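Side-chain contacts in putative nitroreductase (Thermotoga maritima, PDB 1VKW), which is likely to act as an oxidoreductase related to the FMN-dependent nitroreductases, although its substrate is not established: residues G81-G84 against E85-V88; L89-A93 against Q94-T98; K126-I130 against T131-E135; V149-T152 against I153-P156; P180-L183 against G184-L187. All coordinates share one frame; numbering follows the deposited sequence.

Contact 1 of 5, residues G81-G84 against E85-V88; sequences GFQG and EQIV
Phe82 turns its ring anti to the backbone N (chi1 -173°), while Gln86 sends CG anti to its own carbonyl carbon (chi1 -77°) and runs extended from there. Together these torsions carry the Gln86 amide back one helical turn and set its nitrogen over one face of the Phe82 ring. Gln86 NE2 stands 3.4 Å from Phe82 CE2, near the rim. Ring and amide planes are 66° apart, and the two groups are not stacked. The same Gln86 NE2 donates to Phe82 O at 3.2 Å in a nearly straight bond. It comes from above the carbonyl plane, with the oxygen close to the amide plane. A weak backbone bond from Gln86 N reaches that oxygen as well, at 3.5 Å. All this lies in the buried middle of helix 74-93, close to the centre of the chain. Gln86 NE2 also donates to Lys47 O, and Gln83 anchors its amide on Glu79, Leu53 and Trp55. A leucine in place of Gln86 would remove NE2, and the carbonyls of Phe82 and Lys47 would probably each lose a donor. Further along, Ile87 lays CG1 3.5 Å from Gln83 O. Val88 brings CG2 to 3.4 Å from Gly84 O. Glu85 leaves the turn with a bend at chi2, and its carboxylate bonds to His189 and Trp100.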
loop_
_atom_site.group_PDB
_atom_site.type_symbol
_atom_site.label_atom_id
_atom_site.label_comp_id
_atom_site.label_asym_id
_atom_site.label_seq_id
_atom_site.Cartn_x
_atom_site.Cartn_y
_atom_site.Cartn_z
ATOM N N GLY A 81 0.055 0.764 8.295
ATOM C CA GLY A 81 -0.165 1.257 6.939
ATOM C C GLY A 81 0.915 0.829 5.962
ATOM O O GLY A 81 0.619 0.400 4.855
ATOM N N PHE A 82 2.170 0.914 6.397
ATOM C CA PHE A 82 3.327 0.598 5.551
ATOM C C PHE A 82 3.344 -0.878 5.129
ATOM O O PHE A 82 3.456 -1.198 3.941
ATOM C CB PHE A 82 4.613 0.971 6.299
ATOM C CG PHE A 82 5.866 0.857 5.467
ATOM C CD1 PHE A 82 6.116 1.759 4.431
ATOM C CD2 PHE A 82 6.799 -0.145 5.719
ATOM C CE1 PHE A 82 7.279 1.662 3.660
ATOM C CE2 PHE A 82 7.956 -0.253 4.947
ATOM C CZ PHE A 82 8.196 0.654 3.913
ATOM N N GLN A 83 3.193 -1.773 6.100
ATOM C CA GLN A 83 3.180 -3.203 5.814
ATOM C C GLN A 83 1.886 -3.627 5.141
ATOM O O GLN A 83 1.904 -4.454 4.233
ATOM C CB GLN A 83 3.420 -4.012 7.090
ATOM C CG GLN A 83 4.840 -3.894 7.599
ATOM C CD GLN A 83 5.045 -4.552 8.950
ATOM O OE1 GLN A 83 4.480 -5.606 9.232
ATOM N NE2 GLN A 83 5.859 -3.926 9.789
ATOM N N GLY A 84 0.774 -3.064 5.602
ATOM C CA GLY A 84 -0.549 -3.367 5.073
ATOM C C GLY A 84 -0.706 -3.039 3.594
ATOM O O GLY A 84 -1.287 -3.820 2.841
ATOM N N GLU A 85 -0.182 -1.896 3.165
ATOM C CA GLU A 85 -0.267 -1.540 1.757
ATOM C C GLU A 85 0.652 -2.414 0.893
ATOM O O GLU A 85 0.320 -2.687 -0.256
ATOM C CB GLU A 85 -0.032 -0.045 1.545
ATOM C CG GLU A 85 -0.272 0.449 0.117
ATOM C CD GLU A 85 -1.715 0.379 -0.369
ATOM O OE1 GLU A 85 -2.606 -0.060 0.384
ATOM O OE2 GLU A 85 -1.969 0.784 -1.530
ATOM N N GLN A 86 1.775 -2.891 1.441
ATOM C CA GLN A 86 2.596 -3.870 0.730
ATOM C C GLN A 86 1.787 -5.125 0.402
ATOM O O GLN A 86 1.871 -5.666 -0.708
ATOM C CB GLN A 86 3.850 -4.226 1.536
ATOM C CG GLN A 86 4.923 -3.138 1.463
ATOM C CD GLN A 86 6.101 -3.437 2.354
ATOM O OE1 GLN A 86 6.941 -4.270 2.013
ATOM N NE2 GLN A 86 6.160 -2.777 3.510
ATOM N N ILE A 87 0.995 -5.572 1.371
ATOM C CA ILE A 87 0.123 -6.738 1.186
ATOM C C ILE A 87 -0.984 -6.463 0.156
ATOM O O ILE A 87 -1.256 -7.309 -0.714
ATOM C CB ILE A 87 -0.475 -7.184 2.544
ATOM C CG1 ILE A 87 0.652 -7.606 3.503
ATOM C CG2 ILE A 87 -1.462 -8.329 2.346
ATOM C CD1 ILE A 87 0.228 -7.687 4.965
ATOM N N VAL A 88 -1.604 -5.286 0.253
ATOM C CA VAL A 88 -2.627 -4.846 -0.716
ATOM C C VAL A 88 -2.098 -4.904 -2.135
ATOM O O VAL A 88 -2.743 -5.452 -3.034
ATOM C CB VAL A 88 -3.117 -3.404 -0.414
ATOM C CG1 VAL A 88 -3.891 -2.810 -1.597
ATOM C CG2 VAL A 88 -3.984 -3.392 0.824
#

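Contact 2 of 5, residues L89-A93 against Q94-T98; sequences LFLTA and QGFGT
A single water links Thr92, Phe96 and Thr98. It donates to Thr92 OG1 at 2.9 Å and to Phe96 O at 3.1 Å, and it is also hydrogen-bonded to Thr98 OG1. The Thr92 hydroxyl has a second partner in Val88 O, one turn back. The water fills the angle between the end of helix 74-93 and strand 97-101, where the chain turns through a Schellman motif. Two bonds run back into the last turn: Phe96 N to Leu91 O at 2.9 Å, and Gly95 N to Thr92 O at 2.8 Å. Gly95 has a positive phi of 101°. A CB at these backbone angles would press against the preceding carbonyl oxygen, which explains a glycine here.

Apolar contacts back the turn on its buried side. Leu91 CD2 meets Phe96 CD2 at 4.0 Å, and Leu91 CB meets Thr98 CG2 at the same distance. The Phe96 ring also stacks with Tyr117, while Leu91 reaches Ile41 of helix 35-43 and Phe115 of the neighbouring strand. Phe90 and Gln94 form a further pair at the more exposed edge. Gln94 bends at chi2 (-67°), which folds its amide back along the aromatic ring, the two planes only 17° apart. The contact is a CH-pi interaction over one face of the ring, with Gln94 CG 4.1 Å from the Phe90 centroid and displaced toward the rim.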
loop_
_atom_site.group_PDB
_atom_site.type_symbol
_atom_site.label_atom_id
_atom_site.label_comp_id
_atom_site.label_asym_id
_atom_site.label_seq_id
_atom_site.Cartn_x
_atom_site.Cartn_y
_atom_site.Cartn_z
ATOM N N LEU A 89 -0.915 -4.343 -2.331
ATOM C CA LEU A 89 -0.308 -4.292 -3.652
ATOM C C LEU A 89 0.075 -5.673 -4.163
ATOM O O LEU A 89 0.009 -5.939 -5.362
ATOM C CB LEU A 89 0.914 -3.363 -3.632
ATOM C CG LEU A 89 0.565 -1.881 -3.483
ATOM C CD1 LEU A 89 1.835 -1.040 -3.385
ATOM C CD2 LEU A 89 -0.323 -1.407 -4.651
ATOM N N PHE A 90 0.472 -6.551 -3.253
ATOM C CA PHE A 90 0.720 -7.933 -3.612
ATOM C C PHE A 90 -0.581 -8.614 -4.071
ATOM O O PHE A 90 -0.617 -9.313 -5.099
ATOM C CB PHE A 90 1.348 -8.678 -2.437
ATOM C CG PHE A 90 1.460 -10.151 -2.660
ATOM C CD1 PHE A 90 2.208 -10.644 -3.724
ATOM C CD2 PHE A 90 0.805 -11.051 -1.826
ATOM C CE1 PHE A 90 2.315 -12.008 -3.937
ATOM C CE2 PHE A 90 0.906 -12.408 -2.041
ATOM C CZ PHE A 90 1.659 -12.887 -3.102
ATOM N N LEU A 91 -1.647 -8.407 -3.309
ATOM C CA LEU A 91 -2.944 -8.995 -3.631
ATOM C C LEU A 91 -3.483 -8.459 -4.960
ATOM O O LEU A 91 -4.062 -9.217 -5.741
ATOM C CB LEU A 91 -3.949 -8.737 -2.504
ATOM C CG LEU A 91 -3.741 -9.518 -1.197
ATOM C CD1 LEU A 91 -4.696 -9.017 -0.119
ATOM C CD2 LEU A 91 -3.928 -11.001 -1.415
ATOM N N THR A 92 -3.284 -7.160 -5.201
ATOM C CA THR A 92 -3.640 -6.530 -6.472
ATOM C C THR A 92 -2.968 -7.247 -7.639
ATOM O O THR A 92 -3.622 -7.600 -8.628
ATOM C CB THR A 92 -3.213 -5.041 -6.489
ATOM O OG1 THR A 92 -3.863 -4.319 -5.435
ATOM C CG2 THR A 92 -3.693 -4.352 -7.752
ATOM N N ALA A 93 -1.662 -7.469 -7.505
ATOM C CA ALA A 93 -0.872 -8.153 -8.532
ATOM C C ALA A 93 -1.322 -9.593 -8.765
ATOM O O ALA A 93 -1.182 -10.111 -9.870
ATOM C CB ALA A 93 0.605 -8.113 -8.178
ATOM N N GLN A 94 -1.863 -10.235 -7.731
ATOM C CA GLN A 94 -2.442 -11.578 -7.866
ATOM C C GLN A 94 -3.861 -11.529 -8.458
ATOM O O GLN A 94 -4.454 -12.573 -8.733
ATOM C CB GLN A 94 -2.450 -12.309 -6.515
ATOM C CG GLN A 94 -1.059 -12.544 -5.913
ATOM C CD GLN A 94 -0.207 -13.514 -6.721
ATOM O OE1 GLN A 94 -0.441 -14.724 -6.698
ATOM N NE2 GLN A 94 0.797 -12.987 -7.412
ATOM N N GLY A 95 -4.399 -10.322 -8.647
ATOM C CA GLY A 95 -5.693 -10.135 -9.310
ATOM C C GLY A 95 -6.871 -9.890 -8.380
ATOM O O GLY A 95 -8.024 -9.902 -8.824
ATOM N N PHE A 96 -6.593 -9.674 -7.096
ATOM C CA PHE A 96 -7.647 -9.505 -6.094
ATOM C C PHE A 96 -8.024 -8.048 -5.884
ATOM O O PHE A 96 -7.158 -7.170 -5.833
ATOM C CB PHE A 96 -7.205 -10.084 -4.748
ATOM C CG PHE A 96 -7.040 -11.564 -4.761
ATOM C CD1 PHE A 96 -8.152 -12.392 -4.765
ATOM C CD2 PHE A 96 -5.778 -12.135 -4.780
ATOM C CE1 PHE A 96 -8.009 -13.768 -4.782
ATOM C CE2 PHE A 96 -5.625 -13.512 -4.799
ATOM C CZ PHE A 96 -6.743 -14.332 -4.798
ATOM N N GLY A 97 -9.321 -7.800 -5.739
ATOM C CA GLY A 97 -9.810 -6.504 -5.287
ATOM C C GLY A 97 -9.549 -6.389 -3.797
ATOM O O GLY A 97 -9.510 -7.398 -3.097
ATOM N N THR A 98 -9.335 -5.170 -3.317
ATOM C CA THR A 98 -9.123 -4.928 -1.892
ATOM C C THR A 98 -9.905 -3.708 -1.454
ATOM O O THR A 98 -10.314 -2.892 -2.281
ATOM C CB THR A 98 -7.611 -4.720 -1.567
ATOM O OG1 THR A 98 -7.068 -3.655 -2.361
ATOM C CG2 THR A 98 -6.781 -5.928 -1.954
HETATM O O HOH W 1 -6.736 -4.106 -5.267
#

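Contact 3 of 5, residues K126-I130 against T131-E135; sequences KRRPI and TSFLE. With SO4 (sulfate ion), chain C.
Pro129 and Ser132 meet at the Pro129 carbonyl oxygen, which takes two bonds from the one serine. Ser132 OG donates to Pro129 O at 2.7 Å in the carbonyl plane, and Ser132 N donates at 2.8 Å from above that plane. Pro129 leads into the short, weakly bonded helical turn 130-133, and Ser132 lies within it. The next bond, Phe133 N to Ile130 O, also spans three residues. Ser132 OG sits between the backbone N and the carbonyl carbon (chi1 77°), which points it back at the proline carbonyl.

In the next layer, a water donates to Ser132 OG at 2.8 Å and accepts from Arg128 NE at the same length. Both Ser132 OG and this water lie over one face of the Phe133 ring. Arg128 crosses the end of the ring at about a right angle: its CB is 4.0 Å from Phe133 CZ, and its NH2 comes near Phe133 CE1. Its NH1 is held by Arg161 O.

Farther out, Arg127 binds a sulfate, probably from the crystallisation liquor, with Ser24 and Arg22 as further ligands. This is consistent with the arginine- and serine-lined site that holds the FMN phosphate in nitroreductases. Ile153 O fixes Arg127 NE. Sulfate O2 lies at the guanidinium edge, 2.9 Å from Arg127 NH2 and 3.2 Å from NH1. Arg127 NH1 also donates to Lys126 O, which lies in the guanidinium plane, 2.9 Å away.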
loop_
_atom_site.group_PDB
_atom_site.type_symbol
_atom_site.label_atom_id
_atom_site.label_comp_id
_atom_site.label_asym_id
_atom_site.label_seq_id
_atom_site.Cartn_x
_atom_site.Cartn_y
_atom_site.Cartn_z
ATOM N N LYS A 126 -10.632 9.555 -8.025
ATOM C CA LYS A 126 -10.671 10.974 -7.743
ATOM C C LYS A 126 -9.509 11.296 -6.844
ATOM O O LYS A 126 -9.368 10.729 -5.764
ATOM C CB LYS A 126 -11.993 11.358 -7.094
ATOM C CG LYS A 126 -13.179 11.247 -8.048
ATOM C CD LYS A 126 -14.459 11.792 -7.412
ATOM C CE LYS A 126 -15.441 12.304 -8.441
ATOM N NZ LYS A 126 -16.370 13.298 -7.818
ATOM N N ARG A 127 -8.666 12.211 -7.305
ATOM C CA ARG A 127 -7.579 12.712 -6.496
ATOM C C ARG A 127 -7.454 14.186 -6.758
ATOM O O ARG A 127 -7.729 14.673 -7.874
ATOM C CB ARG A 127 -6.252 12.018 -6.826
ATOM C CG ARG A 127 -6.154 10.560 -6.420
ATOM C CD ARG A 127 -6.188 10.301 -4.933
ATOM N NE ARG A 127 -5.963 8.881 -4.631
ATOM C CZ ARG A 127 -6.882 7.920 -4.738
ATOM N NH1 ARG A 127 -8.126 8.189 -5.114
ATOM N NH2 ARG A 127 -6.551 6.668 -4.454
ATOM N N ARG A 128 -7.029 14.895 -5.722
ATOM C CA ARG A 128 -6.726 16.308 -5.844
ATOM C C ARG A 128 -5.479 16.451 -6.719
ATOM O O ARG A 128 -4.707 15.484 -6.872
ATOM C CB ARG A 128 -6.532 16.921 -4.458
ATOM C CG ARG A 128 -7.797 16.814 -3.607
ATOM C CD ARG A 128 -7.816 17.722 -2.386
ATOM N NE ARG A 128 -6.787 17.353 -1.433
ATOM C CZ ARG A 128 -6.959 16.520 -0.411
ATOM N NH1 ARG A 128 -8.132 15.931 -0.187
ATOM N NH2 ARG A 128 -5.935 16.270 0.392
ATOM N N PRO A 129 -5.274 17.638 -7.288
ATOM C CA PRO A 129 -4.129 17.879 -8.174
ATOM C C PRO A 129 -2.778 17.642 -7.499
ATOM O O PRO A 129 -2.601 17.947 -6.323
ATOM C CB PRO A 129 -4.289 19.349 -8.563
ATOM C CG PRO A 129 -5.702 19.649 -8.328
ATOM C CD PRO A 129 -6.123 18.830 -7.159
ATOM N N ILE A 130 -1.825 17.093 -8.248
ATOM C CA ILE A 130 -0.530 16.737 -7.666
ATOM C C ILE A 130 0.117 17.927 -6.978
ATOM O O ILE A 130 0.738 17.766 -5.922
ATOM C CB ILE A 130 0.422 16.098 -8.720
ATOM C CG1 ILE A 130 1.771 15.759 -8.089
ATOM C CG2 ILE A 130 0.634 17.005 -9.897
ATOM C CD1 ILE A 130 2.466 14.602 -8.794
ATOM N N THR A 131 -0.051 19.121 -7.551
ATOM C CA THR A 131 0.556 20.330 -6.988
ATOM C C THR A 131 -0.022 20.681 -5.625
ATOM O O THR A 131 0.607 21.419 -4.880
ATOM C CB THR A 131 0.386 21.542 -7.918
ATOM O OG1 THR A 131 -0.986 21.668 -8.283
ATOM C CG2 THR A 131 1.130 21.350 -9.254
ATOM N N SER A 132 -1.220 20.182 -5.305
ATOM C CA SER A 132 -1.829 20.462 -4.003
ATOM C C SER A 132 -1.143 19.673 -2.880
ATOM O O SER A 132 -1.258 20.018 -1.702
ATOM C CB SER A 132 -3.337 20.179 -4.034
ATOM O OG SER A 132 -3.621 18.794 -3.960
ATOM N N PHE A 133 -0.421 18.628 -3.253
ATOM C CA PHE A 133 0.315 17.796 -2.307
ATOM C C PHE A 133 1.771 18.217 -2.123
ATOM O O PHE A 133 2.369 18.013 -1.056
ATOM C CB PHE A 133 0.280 16.352 -2.781
ATOM C CG PHE A 133 -1.099 15.778 -2.848
ATOM C CD1 PHE A 133 -1.735 15.366 -1.696
ATOM C CD2 PHE A 133 -1.751 15.634 -4.061
ATOM C CE1 PHE A 133 -3.000 14.825 -1.746
ATOM C CE2 PHE A 133 -3.022 15.087 -4.116
ATOM C CZ PHE A 133 -3.642 14.681 -2.959
ATOM N N LEU A 134 2.319 18.835 -3.160
ATOM C CA LEU A 134 3.748 19.011 -3.315
ATOM C C LEU A 134 4.169 20.385 -2.821
ATOM O O LEU A 134 3.609 21.395 -3.237
ATOM C CB LEU A 134 4.075 18.849 -4.799
ATOM C CG LEU A 134 5.493 18.616 -5.304
ATOM C CD1 LEU A 134 6.180 17.491 -4.552
ATOM C CD2 LEU A 134 5.423 18.325 -6.804
ATOM N N GLU A 135 5.152 20.433 -1.928
ATOM C CA GLU A 135 5.690 21.711 -1.468
ATOM C C GLU A 135 6.532 22.368 -2.568
ATOM O O GLU A 135 6.548 23.592 -2.698
ATOM C CB GLU A 135 6.482 21.522 -0.174
ATOM C CG GLU A 135 5.620 20.958 0.953
ATOM C CD GLU A 135 6.374 20.797 2.262
ATOM O OE1 GLU A 135 7.136 21.715 2.626
ATOM O OE2 GLU A 135 6.194 19.754 2.932
HETATM S S SO4 C . -9.644 4.371 -4.292
HETATM O O1 SO4 C . -10.561 5.326 -3.689
HETATM O O2 SO4 C . -8.799 5.062 -5.242
HETATM O O3 SO4 C . -8.871 3.750 -3.232
HETATM O O4 SO4 C . -10.399 3.347 -5.016
HETATM O O HOH W 2 -4.186 18.298 -1.284
#

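Contact 4 of 5, residues V149-T152 against I153-P156; sequences VEMT and ILAP
Val149 and Ile153 pack together on the buried side of the last turn of helix 143-153, where the chain runs out toward Pro156. Ile153 N donates to Val149 O at 3.0 Å. Ile153 CG1, anti to the carbonyl carbon of its own residue (chi1 -63°), closes in on the same Val149 O at 3.2 Å. The two CG1 atoms themselves are farther apart, at 4.3 Å. This side continues into helix 130-133, where Ile130 meets Val149 and Phe133 meets Ile153.

Thr152 and Ala155 are also close. Ala155 N donates to Thr152 O at 3.0 Å from above the carbonyl plane, and Ala155 CB lies 3.1 Å from that oxygen. The bond spans only three residues, as the chain leaves the helix. Thr152 faces Ala186 and Ala190 of helix 180-198, with its hydroxyl bonded to Ile148 O.

The other side is more open. Met151, present as selenomethionine, and Leu154 are only partly buried, and Glu150 is exposed. Met151 bends at chi2 and chi3. Its side chain runs beside that of Leu154, both pointing the same way, and CE meets Leu154 CD1 at 3.6 Å. Both also touch Ile19 of helix 15-21. The backbone is slacker here: Leu154 N makes a weak bond to Glu150 O, while Leu154 CG rests 3.4 Å from that same oxygen.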
loop_
_atom_site.group_PDB
_atom_site.type_symbol
_atom_site.label_atom_id
_atom_site.label_comp_id
_atom_site.label_asym_id
_atom_site.label_seq_id
_atom_site.Cartn_x
_atom_site.Cartn_y
_atom_site.Cartn_z
ATOM N N VAL A 149 6.056 10.563 -7.012
ATOM C CA VAL A 149 4.988 11.356 -6.410
ATOM C C VAL A 149 3.619 10.983 -6.976
ATOM O O VAL A 149 2.637 10.874 -6.224
ATOM C CB VAL A 149 5.228 12.875 -6.555
ATOM C CG1 VAL A 149 4.030 13.659 -6.003
ATOM C CG2 VAL A 149 6.460 13.290 -5.755
ATOM N N GLU A 150 3.555 10.808 -8.292
ATOM C CA GLU A 150 2.323 10.405 -8.953
ATOM C C GLU A 150 1.834 9.065 -8.416
ATOM O O GLU A 150 0.646 8.881 -8.165
ATOM C CB GLU A 150 2.530 10.323 -10.474
ATOM C CG GLU A 150 2.676 11.680 -11.148
ATOM C CD GLU A 150 3.201 11.622 -12.574
ATOM O OE1 GLU A 150 3.375 10.514 -13.134
ATOM O OE2 GLU A 150 3.433 12.712 -13.156
HETATM N N MSE A 151 2.755 8.127 -8.236
HETATM C CA MSE A 151 2.402 6.790 -7.724
HETATM C C MSE A 151 1.996 6.829 -6.254
HETATM O O MSE A 151 1.147 6.048 -5.824
HETATM C CB MSE A 151 3.573 5.825 -7.893
HETATM C CG MSE A 151 3.928 5.521 -9.317
HETATM SE SE MSE A 151 2.463 4.664 -10.305
HETATM C CE MSE A 151 1.694 6.319 -11.156
ATOM N N THR A 152 2.612 7.728 -5.490
ATOM C CA THR A 152 2.276 7.931 -4.086
ATOM C C THR A 152 0.853 8.495 -3.908
ATOM O O THR A 152 0.127 8.043 -3.019
ATOM C CB THR A 152 3.322 8.879 -3.420
ATOM O OG1 THR A 152 4.630 8.294 -3.506
ATOM C CG2 THR A 152 3.068 9.054 -1.930
ATOM N N ILE A 153 0.475 9.461 -4.757
ATOM C CA ILE A 153 -0.870 10.088 -4.724
ATOM C C ILE A 153 -1.992 9.102 -5.036
ATOM O O ILE A 153 -3.121 9.301 -4.610
ATOM C CB ILE A 153 -0.965 11.295 -5.740
ATOM C CG1 ILE A 153 0.005 12.422 -5.372
ATOM C CG2 ILE A 153 -2.405 11.838 -5.846
ATOM C CD1 ILE A 153 0.198 12.609 -3.917
ATOM N N LEU A 154 -1.688 8.048 -5.785
ATOM C CA LEU A 154 -2.688 7.019 -6.064
ATOM C C LEU A 154 -2.948 6.097 -4.868
ATOM O O LEU A 154 -3.797 5.219 -4.948
ATOM C CB LEU A 154 -2.303 6.204 -7.309
ATOM C CG LEU A 154 -2.199 7.048 -8.593
ATOM C CD1 LEU A 154 -1.620 6.262 -9.738
ATOM C CD2 LEU A 154 -3.551 7.660 -8.987
ATOM N N ALA A 155 -2.228 6.292 -3.765
ATOM C CA ALA A 155 -2.447 5.498 -2.557
ATOM C C ALA A 155 -3.866 5.699 -2.058
ATOM O O ALA A 155 -4.447 6.766 -2.274
ATOM C CB ALA A 155 -1.451 5.899 -1.456
ATOM N N PRO A 156 -4.428 4.689 -1.396
ATOM C CA PRO A 156 -5.714 4.853 -0.757
ATOM C C PRO A 156 -5.518 5.598 0.554
ATOM O O PRO A 156 -4.400 5.669 1.081
ATOM C CB PRO A 156 -6.172 3.415 -0.508
ATOM C CG PRO A 156 -4.894 2.664 -0.289
ATOM C CD PRO A 156 -3.894 3.329 -1.203
#

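Contact 5 of 5, residues P180-L183 against G184-L187; sequences PVDL and GIAL
The carbonyls of Pro180 through Leu183 each accept from the backbone N four residues on, in Gly184 through Leu187, so the first turns of helix 180-198 are regularly bonded. The bonds run from 2.9 to 3.0 Å; Ala186 N to Asp182 O is the straightest, at 174°.

Val181 and Ile185 are the main side-chain pair. Ile185 turns CG1 anti to its carbonyl carbon (chi1 -70°), and the extended chain beyond it brings CD1 back across Val181. Ile185 CD1 meets Val181 CG1 at 4.1 Å, and Ile185 CG1 lies 3.3 Å from Val181 O. The same CD1 passes Asp182 OD1 at 4.2 Å. Asp182 is not left to this apolar neighbour: OD1 accepts from Ala158 N, and Asp182 O takes a further bond from Trp164 NE1. A glycine in place of Ile185 would take away both branches, and is likely to open a gap beside Val181, where CD1 lay, and beside Glu85 and Pro156, where CG2 lay.

Leu183 and Leu187 line up on a different side of the helix. Leu183 CD2 is 4.4 Å from Leu187 CB, a loose contact, while Leu187 CB sits 3.3 Å from Leu183 O. Ala186 CB adds a smaller touch on Asp182 O.

The turn is wedged between secondary elements. Pro180 and Val181 pack on Leu77 of helix 74-93, and the backbone at Gly184 lies against Phe82 of that helix. Leu183 and Leu187 both rest on Tyr212 of strand 211-215.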
loop_
_atom_site.group_PDB
_atom_site.type_symbol
_atom_site.label_atom_id
_atom_site.label_comp_id
_atom_site.label_asym_id
_atom_site.label_seq_id
_atom_site.Cartn_x
_atom_site.Cartn_y
_atom_site.Cartn_z
ATOM N N PRO A 180 -1.415 8.526 10.788
ATOM C CA PRO A 180 -0.261 7.654 10.690
ATOM C C PRO A 180 -0.476 6.463 9.754
ATOM O O PRO A 180 0.418 6.131 8.992
ATOM C CB PRO A 180 0.010 7.244 12.149
ATOM C CG PRO A 180 -1.243 7.521 12.897
ATOM C CD PRO A 180 -1.930 8.618 12.170
ATOM N N VAL A 181 -1.666 5.872 9.751
ATOM C CA VAL A 181 -1.917 4.720 8.870
ATOM C C VAL A 181 -1.810 5.149 7.404
ATOM O O VAL A 181 -1.095 4.527 6.630
ATOM C CB VAL A 181 -3.275 4.040 9.151
ATOM C CG1 VAL A 181 -3.456 2.812 8.260
ATOM C CG2 VAL A 181 -3.366 3.625 10.608
ATOM N N ASP A 182 -2.497 6.235 7.057
ATOM C CA ASP A 182 -2.443 6.811 5.711
ATOM C C ASP A 182 -1.012 7.212 5.324
ATOM O O ASP A 182 -0.593 6.990 4.196
ATOM C CB ASP A 182 -3.394 8.015 5.601
ATOM C CG ASP A 182 -4.864 7.646 5.895
ATOM O OD1 ASP A 182 -5.319 6.565 5.474
ATOM O OD2 ASP A 182 -5.644 8.384 6.531
ATOM N N LEU A 183 -0.273 7.795 6.270
ATOM C CA LEU A 183 1.147 8.101 6.078
ATOM C C LEU A 183 1.924 6.855 5.657
ATOM O O LEU A 183 2.653 6.885 4.669
ATOM C CB LEU A 183 1.772 8.670 7.360
ATOM C CG LEU A 183 2.989 9.592 7.155
ATOM C CD1 LEU A 183 3.411 10.202 8.482
ATOM C CD2 LEU A 183 4.155 8.894 6.508
ATOM N N GLY A 184 1.741 5.770 6.411
ATOM C CA GLY A 184 2.408 4.509 6.135
ATOM C C GLY A 184 2.042 3.953 4.773
ATOM O O GLY A 184 2.903 3.446 4.067
ATOM N N ILE A 185 0.758 4.031 4.426
ATOM C CA ILE A 185 0.264 3.570 3.121
ATOM C C ILE A 185 0.984 4.303 1.978
ATOM O O ILE A 185 1.540 3.672 1.079
ATOM C CB ILE A 185 -1.287 3.741 3.038
ATOM C CG1 ILE A 185 -1.993 2.744 3.977
ATOM C CG2 ILE A 185 -1.801 3.515 1.620
ATOM C CD1 ILE A 185 -3.478 2.996 4.137
ATOM N N ALA A 186 0.983 5.635 2.029
ATOM C CA ALA A 186 1.641 6.442 1.009
ATOM C C ALA A 186 3.148 6.172 0.976
ATOM O O ALA A 186 3.755 6.102 -0.096
ATOM C CB ALA A 186 1.377 7.919 1.251
ATOM N N LEU A 187 3.744 6.018 2.153
ATOM C CA LEU A 187 5.182 5.764 2.260
ATOM C C LEU A 187 5.566 4.451 1.589
ATOM O O LEU A 187 6.640 4.359 0.984
ATOM C CB LEU A 187 5.617 5.760 3.727
ATOM C CG LEU A 187 7.104 5.692 4.062
ATOM C CD1 LEU A 187 7.800 6.976 3.684
ATOM C CD2 LEU A 187 7.266 5.395 5.552
#

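The five contacts are local turns strung in series along the chain; none nests in or crosses another, and none closes a long loop. Contact 1 lies within helix 74-93. Contact 2 ends that helix and leads into strand 97-101, and Val88 touches Thr98 between them. Contact 3 forms the short turn 130-133 beyond strand 112-116. Contact 4 ends helix 143-153 and packs on contact 3 through Val149 and Ile130. Contact 5 opens helix 180-198. It lies against contact 1 and against contact 4, where Ile185 meets Ala155 and Pro156. Glu85 also touches Pro156, and Thr152 touches Ala186, so contacts 1, 4 and 5 tie helices 74-93 and 180-198 to the end of helix 143-153.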